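Local structure of replication protein B (Plasmid RSF1010, 3H20) at residues D77-F82 with Y131-A136; G117-Q122 with Q184-Q189; K249-G254 with L298-L303. The protein primes the replication of RSF1010, a broad-host-range plasmid copied exclusively in leading-strand mode, acting as a nucleotidyltransferase. All coordinates share one frame; numbering follows the deposited sequence.

Interaction 1: residues D77-F82 with Y131-A136; sequences DDLSEF and YDADPA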
loop_
_atom_site.group_PDB
_atom_site.type_symbol
_atom_site.label_atom_id
_atom_site.label_comp_id
_atom_site.label_asym_id
_atom_site.label_seq_id
_atom_site.Cartn_x
_atom_site.Cartn_y
_atom_site.Cartn_z
ATOM N N ASP A 77 2.616 7.885 -15.413
ATOM C CA ASP A 77 2.269 9.302 -15.237
ATOM C C ASP A 77 3.525 10.198 -15.198
ATOM O O ASP A 77 4.598 9.736 -14.806
ATOM C CB ASP A 77 1.493 9.437 -13.914
ATOM C CG ASP A 77 0.708 10.736 -13.803
ATOM O OD1 ASP A 77 0.447 11.386 -14.836
ATOM O OD2 ASP A 77 0.357 11.107 -12.660
ATOM N N ASP A 78 3.384 11.460 -15.615
ATOM C CA ASP A 78 4.438 12.497 -15.505
ATOM C C ASP A 78 5.675 12.205 -16.378
ATOM O O ASP A 78 6.807 12.267 -15.909
ATOM C CB ASP A 78 4.825 12.749 -14.025
ATOM C CG ASP A 78 5.456 14.131 -13.779
ATOM O OD1 ASP A 78 5.117 15.115 -14.483
ATOM O OD2 ASP A 78 6.276 14.254 -12.839
ATOM N N LEU A 79 5.439 11.913 -17.658
ATOM C CA LEU A 79 6.501 11.591 -18.621
ATOM C C LEU A 79 6.829 12.765 -19.554
ATOM O O LEU A 79 5.945 13.537 -19.914
ATOM C CB LEU A 79 6.077 10.382 -19.483
ATOM C CG LEU A 79 5.873 9.027 -18.785
ATOM C CD1 LEU A 79 5.047 8.105 -19.669
ATOM C CD2 LEU A 79 7.213 8.380 -18.413
ATOM N N SER A 80 8.097 12.875 -19.950
ATOM C CA SER A 80 8.536 13.834 -20.963
ATOM C C SER A 80 8.507 13.140 -22.327
ATOM O O SER A 80 8.356 11.911 -22.399
ATOM C CB SER A 80 9.959 14.294 -20.657
ATOM O OG SER A 80 10.867 13.270 -20.993
ATOM N N GLU A 81 8.652 13.914 -23.405
ATOM C CA GLU A 81 8.704 13.337 -24.762
ATOM C C GLU A 81 9.885 12.368 -24.912
ATOM O O GLU A 81 9.784 11.368 -25.613
ATOM C CB GLU A 81 8.778 14.434 -25.844
ATOM C CG GLU A 81 10.026 15.306 -25.765
ATOM C CD GLU A 81 10.249 16.158 -27.007
ATOM O OE1 GLU A 81 9.785 17.315 -27.024
ATOM O OE2 GLU A 81 10.902 15.670 -27.961
ATOM N N PHE A 82 10.996 12.683 -24.248
ATOM C CA PHE A 82 12.207 11.860 -24.285
ATOM C C PHE A 82 12.022 10.521 -23.578
ATOM O O PHE A 82 12.547 9.495 -24.035
ATOM C CB PHE A 82 13.393 12.627 -23.678
ATOM C CG PHE A 82 13.637 13.969 -24.317
ATOM C CD1 PHE A 82 14.378 14.069 -25.488
ATOM C CD2 PHE A 82 13.107 15.132 -23.753
ATOM C CE1 PHE A 82 14.608 15.299 -26.087
ATOM C CE2 PHE A 82 13.318 16.374 -24.349
ATOM C CZ PHE A 82 14.077 16.457 -25.518
ATOM N N TYR A 131 11.325 4.416 -15.699
ATOM C CA TYR A 131 11.349 5.700 -16.396
ATOM C C TYR A 131 11.311 6.913 -15.452
ATOM O O TYR A 131 11.035 8.024 -15.891
ATOM C CB TYR A 131 10.251 5.730 -17.494
ATOM C CG TYR A 131 10.427 4.555 -18.438
ATOM C CD1 TYR A 131 11.499 4.526 -19.336
ATOM C CD2 TYR A 131 9.583 3.439 -18.381
ATOM C CE1 TYR A 131 11.711 3.441 -20.179
ATOM C CE2 TYR A 131 9.788 2.335 -19.234
ATOM C CZ TYR A 131 10.866 2.350 -20.119
ATOM O OH TYR A 131 11.114 1.284 -20.956
ATOM N N ASP A 132 11.620 6.684 -14.170
ATOM C CA ASP A 132 11.633 7.732 -13.121
ATOM C C ASP A 132 10.376 8.619 -13.232
ATOM O O ASP A 132 10.449 9.847 -13.229
ATOM C CB ASP A 132 12.949 8.547 -13.176
ATOM C CG ASP A 132 13.229 9.361 -11.896
ATOM O OD1 ASP A 132 12.597 9.150 -10.835
ATOM O OD2 ASP A 132 14.127 10.219 -11.957
ATOM N N ALA A 133 9.224 7.966 -13.350
ATOM C CA ALA A 133 7.939 8.639 -13.410
ATOM C C ALA A 133 7.375 8.850 -11.994
ATOM O O ALA A 133 8.070 8.604 -11.003
ATOM C CB ALA A 133 6.981 7.846 -14.290
ATOM N N ASP A 134 6.136 9.328 -11.893
ATOM C CA ASP A 134 5.534 9.616 -10.578
ATOM C C ASP A 134 5.159 8.315 -9.856
ATOM O O ASP A 134 4.239 7.612 -10.287
ATOM C CB ASP A 134 4.298 10.528 -10.737
ATOM C CG ASP A 134 3.845 11.159 -9.413
ATOM O OD1 ASP A 134 4.155 10.611 -8.332
ATOM O OD2 ASP A 134 3.152 12.204 -9.459
ATOM N N PRO A 135 5.860 7.991 -8.752
ATOM C CA PRO A 135 5.576 6.739 -8.042
ATOM C C PRO A 135 4.211 6.736 -7.339
ATOM O O PRO A 135 3.628 5.667 -7.131
ATOM C CB PRO A 135 6.701 6.660 -7.004
ATOM C CG PRO A 135 7.073 8.086 -6.743
ATOM C CD PRO A 135 6.918 8.775 -8.080
ATOM N N ALA A 136 3.714 7.919 -6.973
ATOM C CA ALA A 136 2.427 8.048 -6.290
ATOM C C ALA A 136 1.268 7.676 -7.207
ATOM O O ALA A 136 0.176 7.354 -6.732
ATOM C CB ALA A 136 2.248 9.460 -5.752
HETATM O O HOH W 1 3.457 6.639 -13.012
HETATM O O HOH W 2 8.867 12.182 -14.160
#
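Asp134 and Ala133 close on the carbonyl of Asp77 where strand 73-79 is broken by a bulge. The backbone N of Asp134 donates to O of Asp77 in a weak hydrogen bond, long at 3.3 Å but nearly straight (172°). The methyl of Ala133 comes up to the same oxygen, its CB 3.1 Å from O of Asp77, so neighbouring residues touch this carbonyl with an amide and a carbon. A water molecule adds a second tie, accepting from N of Asp77 at 2.8 Å and donating to O of Asp134. Both main-chain polar groups of Asp77 are thus linked to Asp134, although 131-136 forms no regular strand.

Asp134 also lies beside Asp78, the two CB atoms 4.0 Å apart. CG of Asp134 is anti to the backbone N (chi1 -165°) and beside the carbonyl carbon; OD1 accepts from N of Ala136 at 3.0 Å, met from above the carboxylate plane, an Asx turn. Its OD2 stands 4.4 Å from OD2 of Asp77, two carboxylates whose negative charges would probably repel. The Asp77 carboxylate is held from outside the two segments, OD2 by Ser137 and OD1 by Gln106, and its side chain lies about 5 Å from the bound diphosphate. The contact therefore borders the pocket that Tyr62, Arg145, Asn151 and Lys153 form round that ligand.

Beyond the carboxylates the contact turns apolar: CD2 of Leu79 meets CB of Tyr131 at 4.1 Å and also CB of Ala133. Asp78 and Leu79 form a G1 beta bulge opposite Tyr105, while Asp132, at positive phi, ends helix 117-130 in a Schellman motif. Leu79 packs on Leu84 and Met87 of helix 81-89 and on Ala107 of strand 104-110, and Tyr131 lies on Met87 with its hydroxyl bonded to Glu90.

Interaction 2: residues G117-Q122 with Q184-Q189; sequences GELRGQ and QQAGQQ
NE2 of Gln122 donates to OE1 of Gln189 across 3.0 Å in a fairly straight hydrogen bond. The acceptor lies close to the amide plane of Gln122, but the donor stands well above the carbonyl plane of Gln189, and the two amide planes are turned 72° apart. Gln122 reaches across with CG anti to its backbone N (chi1 -176°) and a bend at chi2, whereas Gln189 runs extended beyond CG. The other end of the Gln122 amide, OE1, accepts from Arg125 one turn on, so both ends of the group are held and its rotation is probably fixed.

Within the N-terminal primase domain, helices 117-130 and 179-206 meet here almost at a right angle, their local axes 9.4 Å apart and crossing at 99°. Such a steep crossing confines the contact to a small patch, where Ala186 is the buried residue. Its methyl fits between two side chains of the other helix: CB of Ala186 lies 3.7 Å from CD2 of Leu119 and 4.0 Å from CG of Gln122. The same CD2 of Leu119 reaches the backbone N of Gly187 at 3.9 Å. Around this patch Ala186 also touches Ile123, Leu119 touches Ile190 and Gln189 touches Thr126.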
loop_
_atom_site.group_PDB
_atom_site.type_symbol
_atom_site.label_atom_id
_atom_site.label_comp_id
_atom_site.label_asym_id
_atom_site.label_seq_id
_atom_site.Cartn_x
_atom_site.Cartn_y
_atom_site.Cartn_z
ATOM N N GLY A 117 -5.248 -7.541 -10.815
ATOM C CA GLY A 117 -4.802 -6.336 -10.105
ATOM C C GLY A 117 -3.397 -6.460 -9.539
ATOM O O GLY A 117 -2.596 -5.521 -9.630
ATOM N N GLU A 118 -3.104 -7.634 -8.982
ATOM C CA GLU A 118 -1.791 -7.974 -8.428
ATOM C C GLU A 118 -0.645 -7.719 -9.425
ATOM O O GLU A 118 0.298 -6.992 -9.107
ATOM C CB GLU A 118 -1.803 -9.428 -7.915
ATOM C CG GLU A 118 -0.455 -10.119 -7.759
ATOM C CD GLU A 118 -0.574 -11.577 -7.285
ATOM O OE1 GLU A 118 -1.701 -12.064 -7.041
ATOM O OE2 GLU A 118 0.475 -12.245 -7.137
ATOM N N LEU A 119 -0.732 -8.305 -10.619
ATOM C CA LEU A 119 0.325 -8.144 -11.626
ATOM C C LEU A 119 0.384 -6.709 -12.158
ATOM O O LEU A 119 1.466 -6.156 -12.345
ATOM C CB LEU A 119 0.177 -9.157 -12.773
ATOM C CG LEU A 119 0.412 -10.638 -12.424
ATOM C CD1 LEU A 119 -0.206 -11.568 -13.463
ATOM C CD2 LEU A 119 1.900 -10.970 -12.223
ATOM N N ARG A 120 -0.776 -6.100 -12.386
ATOM C CA ARG A 120 -0.812 -4.735 -12.924
ATOM C C ARG A 120 -0.183 -3.697 -11.988
ATOM O O ARG A 120 0.515 -2.792 -12.441
ATOM C CB ARG A 120 -2.238 -4.335 -13.286
ATOM C CG ARG A 120 -2.725 -4.975 -14.597
ATOM C CD ARG A 120 -4.052 -4.410 -15.060
ATOM N NE ARG A 120 -5.156 -4.982 -14.300
ATOM C CZ ARG A 120 -5.829 -4.332 -13.363
ATOM N NH1 ARG A 120 -6.813 -4.935 -12.722
ATOM N NH2 ARG A 120 -5.520 -3.078 -13.075
ATOM N N GLY A 121 -0.436 -3.837 -10.688
ATOM C CA GLY A 121 0.112 -2.919 -9.698
ATOM C C GLY A 121 1.620 -3.044 -9.612
ATOM O O GLY A 121 2.328 -2.043 -9.506
ATOM N N GLN A 122 2.110 -4.282 -9.669
ATOM C CA GLN A 122 3.545 -4.550 -9.681
ATOM C C GLN A 122 4.196 -3.946 -10.916
ATOM O O GLN A 122 5.260 -3.331 -10.815
ATOM C CB GLN A 122 3.816 -6.058 -9.599
ATOM C CG GLN A 122 5.293 -6.450 -9.516
ATOM C CD GLN A 122 5.909 -6.254 -8.130
ATOM O OE1 GLN A 122 5.203 -6.183 -7.118
ATOM N NE2 GLN A 122 7.231 -6.181 -8.081
ATOM N N GLN A 184 5.796 -11.890 -17.130
ATOM C CA GLN A 184 6.719 -12.910 -16.617
ATOM C C GLN A 184 7.570 -12.359 -15.470
ATOM O O GLN A 184 7.734 -13.030 -14.446
ATOM C CB GLN A 184 7.660 -13.406 -17.710
ATOM C CG GLN A 184 7.049 -14.294 -18.748
ATOM C CD GLN A 184 8.022 -14.592 -19.885
ATOM O OE1 GLN A 184 7.911 -14.014 -20.964
ATOM N NE2 GLN A 184 8.978 -15.494 -19.648
ATOM N N GLN A 185 8.120 -11.154 -15.664
ATOM C CA GLN A 185 9.001 -10.495 -14.675
ATOM C C GLN A 185 8.276 -10.255 -13.350
ATOM O O GLN A 185 8.820 -10.526 -12.272
ATOM C CB GLN A 185 9.531 -9.162 -15.235
ATOM C CG GLN A 185 10.409 -8.357 -14.275
ATOM C CD GLN A 185 10.889 -7.048 -14.881
ATOM O OE1 GLN A 185 10.095 -6.249 -15.369
ATOM N NE2 GLN A 185 12.197 -6.828 -14.852
ATOM N N ALA A 186 7.054 -9.735 -13.440
ATOM C CA ALA A 186 6.217 -9.499 -12.267
ATOM C C ALA A 186 5.983 -10.791 -11.489
ATOM O O ALA A 186 6.054 -10.798 -10.256
ATOM C CB ALA A 186 4.884 -8.863 -12.676
ATOM N N GLY A 187 5.716 -11.875 -12.214
ATOM C CA GLY A 187 5.474 -13.178 -11.597
ATOM C C GLY A 187 6.713 -13.690 -10.876
ATOM O O GLY A 187 6.613 -14.218 -9.766
ATOM N N GLN A 188 7.876 -13.509 -11.506
ATOM C CA GLN A 188 9.181 -13.856 -10.923
ATOM C C GLN A 188 9.494 -13.063 -9.652
ATOM O O GLN A 188 9.993 -13.616 -8.664
ATOM C CB GLN A 188 10.296 -13.658 -11.961
ATOM C CG GLN A 188 10.288 -14.697 -13.072
ATOM C CD GLN A 188 10.678 -16.075 -12.575
ATOM O OE1 GLN A 188 9.823 -16.915 -12.288
ATOM N NE2 GLN A 188 11.973 -16.309 -12.454
ATOM N N GLN A 189 9.200 -11.767 -9.678
ATOM C CA GLN A 189 9.397 -10.900 -8.510
ATOM C C GLN A 189 8.487 -11.274 -7.338
ATOM O O GLN A 189 8.912 -11.243 -6.179
ATOM C CB GLN A 189 9.186 -9.432 -8.898
ATOM C CG GLN A 189 10.291 -8.890 -9.801
ATOM C CD GLN A 189 9.959 -7.536 -10.393
ATOM O OE1 GLN A 189 8.795 -7.153 -10.476
ATOM N NE2 GLN A 189 10.988 -6.805 -10.819
#

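Interaction 3: residues K249-G254 with L298-L303; sequences KLASRG and LARAEL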
loop_
_atom_site.group_PDB
_atom_site.type_symbol
_atom_site.label_atom_id
_atom_site.label_comp_id
_atom_site.label_asym_id
_atom_site.label_seq_id
_atom_site.Cartn_x
_atom_site.Cartn_y
_atom_site.Cartn_z
ATOM N N LYS A 249 10.228 -6.716 34.317
ATOM C CA LYS A 249 9.964 -6.424 32.904
ATOM C C LYS A 249 8.467 -6.326 32.615
ATOM O O LYS A 249 8.017 -5.349 32.018
ATOM C CB LYS A 249 10.634 -7.456 31.995
ATOM C CG LYS A 249 12.100 -7.160 31.710
ATOM C CD LYS A 249 12.878 -8.436 31.429
ATOM C CE LYS A 249 14.197 -8.159 30.706
ATOM N NZ LYS A 249 15.123 -7.286 31.489
ATOM N N LEU A 250 7.709 -7.329 33.062
ATOM C CA LEU A 250 6.246 -7.324 32.971
ATOM C C LEU A 250 5.592 -6.117 33.661
ATOM O O LEU A 250 4.689 -5.498 33.097
ATOM C CB LEU A 250 5.663 -8.633 33.525
ATOM C CG LEU A 250 5.405 -9.786 32.543
ATOM C CD1 LEU A 250 6.683 -10.249 31.849
ATOM C CD2 LEU A 250 4.716 -10.963 33.260
ATOM N N ALA A 251 6.053 -5.779 34.865
ATOM C CA ALA A 251 5.511 -4.626 35.607
ATOM C C ALA A 251 5.845 -3.289 34.937
ATOM O O ALA A 251 5.015 -2.377 34.916
ATOM C CB ALA A 251 5.997 -4.627 37.045
ATOM N N SER A 252 7.056 -3.183 34.389
ATOM C CA SER A 252 7.479 -1.991 33.648
ATOM C C SER A 252 6.656 -1.779 32.377
ATOM O O SER A 252 6.520 -0.646 31.898
ATOM C CB SER A 252 8.960 -2.083 33.293
ATOM O OG SER A 252 9.766 -1.829 34.432
ATOM N N ARG A 253 6.124 -2.872 31.831
ATOM C CA ARG A 253 5.310 -2.826 30.613
ATOM C C ARG A 253 3.806 -2.746 30.925
ATOM O O ARG A 253 2.969 -2.822 30.023
ATOM C CB ARG A 253 5.656 -4.005 29.689
ATOM C CG ARG A 253 7.063 -3.891 29.094
ATOM C CD ARG A 253 7.626 -5.216 28.565
ATOM N NE ARG A 253 9.090 -5.150 28.457
ATOM C CZ ARG A 253 9.892 -6.159 28.109
ATOM N NH1 ARG A 253 9.399 -7.358 27.815
ATOM N NH2 ARG A 253 11.206 -5.964 28.052
ATOM N N GLY A 254 3.480 -2.573 32.209
ATOM C CA GLY A 254 2.115 -2.267 32.640
ATOM C C GLY A 254 1.278 -3.418 33.171
ATOM O O GLY A 254 0.095 -3.234 33.484
ATOM N N LEU A 298 8.845 4.678 37.519
ATOM C CA LEU A 298 8.990 5.631 36.406
ATOM C C LEU A 298 8.425 5.100 35.081
ATOM O O LEU A 298 7.701 5.817 34.380
ATOM C CB LEU A 298 10.455 6.084 36.241
ATOM C CG LEU A 298 10.744 7.140 35.156
ATOM C CD1 LEU A 298 9.926 8.427 35.379
ATOM C CD2 LEU A 298 12.229 7.470 35.062
ATOM N N ALA A 299 8.763 3.856 34.735
ATOM C CA ALA A 299 8.235 3.228 33.529
ATOM C C ALA A 299 6.703 3.224 33.534
ATOM O O ALA A 299 6.084 3.621 32.551
ATOM C CB ALA A 299 8.783 1.815 33.366
ATOM N N ARG A 300 6.103 2.795 34.646
ATOM C CA ARG A 300 4.634 2.761 34.785
ATOM C C ARG A 300 4.007 4.148 34.680
ATOM O O ARG A 300 2.975 4.318 34.027
ATOM C CB ARG A 300 4.218 2.100 36.105
ATOM C CG ARG A 300 4.386 0.593 36.105
ATOM C CD ARG A 300 4.149 -0.014 37.474
ATOM N NE ARG A 300 2.737 -0.292 37.749
ATOM C CZ ARG A 300 2.058 -1.335 37.269
ATOM N NH1 ARG A 300 2.640 -2.220 36.463
ATOM N NH2 ARG A 300 0.779 -1.492 37.591
ATOM N N ALA A 301 4.634 5.134 35.324
ATOM C CA ALA A 301 4.188 6.530 35.235
ATOM C C ALA A 301 4.247 7.059 33.801
ATOM O O ALA A 301 3.337 7.768 33.358
ATOM C CB ALA A 301 5.003 7.413 36.169
ATOM N N GLU A 302 5.311 6.706 33.077
ATOM C CA GLU A 302 5.454 7.099 31.672
ATOM C C GLU A 302 4.470 6.355 30.752
ATOM O O GLU A 302 4.016 6.910 29.750
ATOM C CB GLU A 302 6.916 6.966 31.211
ATOM C CG GLU A 302 7.837 8.001 31.910
ATOM C CD GLU A 302 9.309 7.922 31.527
ATOM O OE1 GLU A 302 9.701 7.023 30.750
ATOM O OE2 GLU A 302 10.085 8.776 32.018
ATOM N N LEU A 303 4.124 5.118 31.117
ATOM C CA LEU A 303 3.085 4.352 30.410
ATOM C C LEU A 303 1.701 4.962 30.579
ATOM O O LEU A 303 0.927 5.016 29.627
ATOM C CB LEU A 303 3.025 2.906 30.904
ATOM C CG LEU A 303 3.906 1.824 30.291
ATOM C CD1 LEU A 303 3.644 0.566 31.067
ATOM C CD2 LEU A 303 3.613 1.589 28.812
#
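Ser252, at the end of helix 239-252 in the C-terminal helical domain of the primase, and Ala299 bring their CA atoms to 5.3 Å, and there the first helix stops in a Schellman motif with Gly254 at positive phi. The side chain of Arg300 reaches this helix end. The chain bends at chi3 (85°), which turns NE out of the extended line; NH1 donates to O of Ala251 at 2.8 Å, on a lone pair and nearly in the guanidinium plane. That oxygen also takes the N-H of Gly254, and NH1 has a second acceptor in O of Arg255. An alanine in place of Arg300 would probably leave O of Ala251 with one donor fewer and O of Arg255 without this partner.

CD1 of Leu303 lies on the turn itself, 3.2 Å from O of Ser252 and 3.3 Å from N of Gly254. On the helix side of the turn, CB of Ala299 meets CB of Ser252 at 3.9 Å. Leu303 and Ala299 thus supply the apolar part of the joint with helix 294-304, while its polar part uses a carbonyl at a helix C-terminus, whose partial negative charge would probably suit a guanidinium.

In the fold
Interactions 1 and 2 share helix 117-130: 117-122 is its start, and 131-136 follows its end. Their centres are 20 Å apart within the primase domain, and their segments alternate along the chain. Interaction 3 comes later in the sequence, among the C-terminal helices, about 50 Å from interaction 1 between centres. Interaction 1 is partly buried and sits near the bound diphosphate, pairing main chain, water and acidic side chains with a small apolar patch round one leucine. The other two are surface contacts between helices: interaction 2 joins two steeply crossed helices through a neutral amide pair and a buried methyl, whereas interaction 3 sets a charged arginine against a helix end.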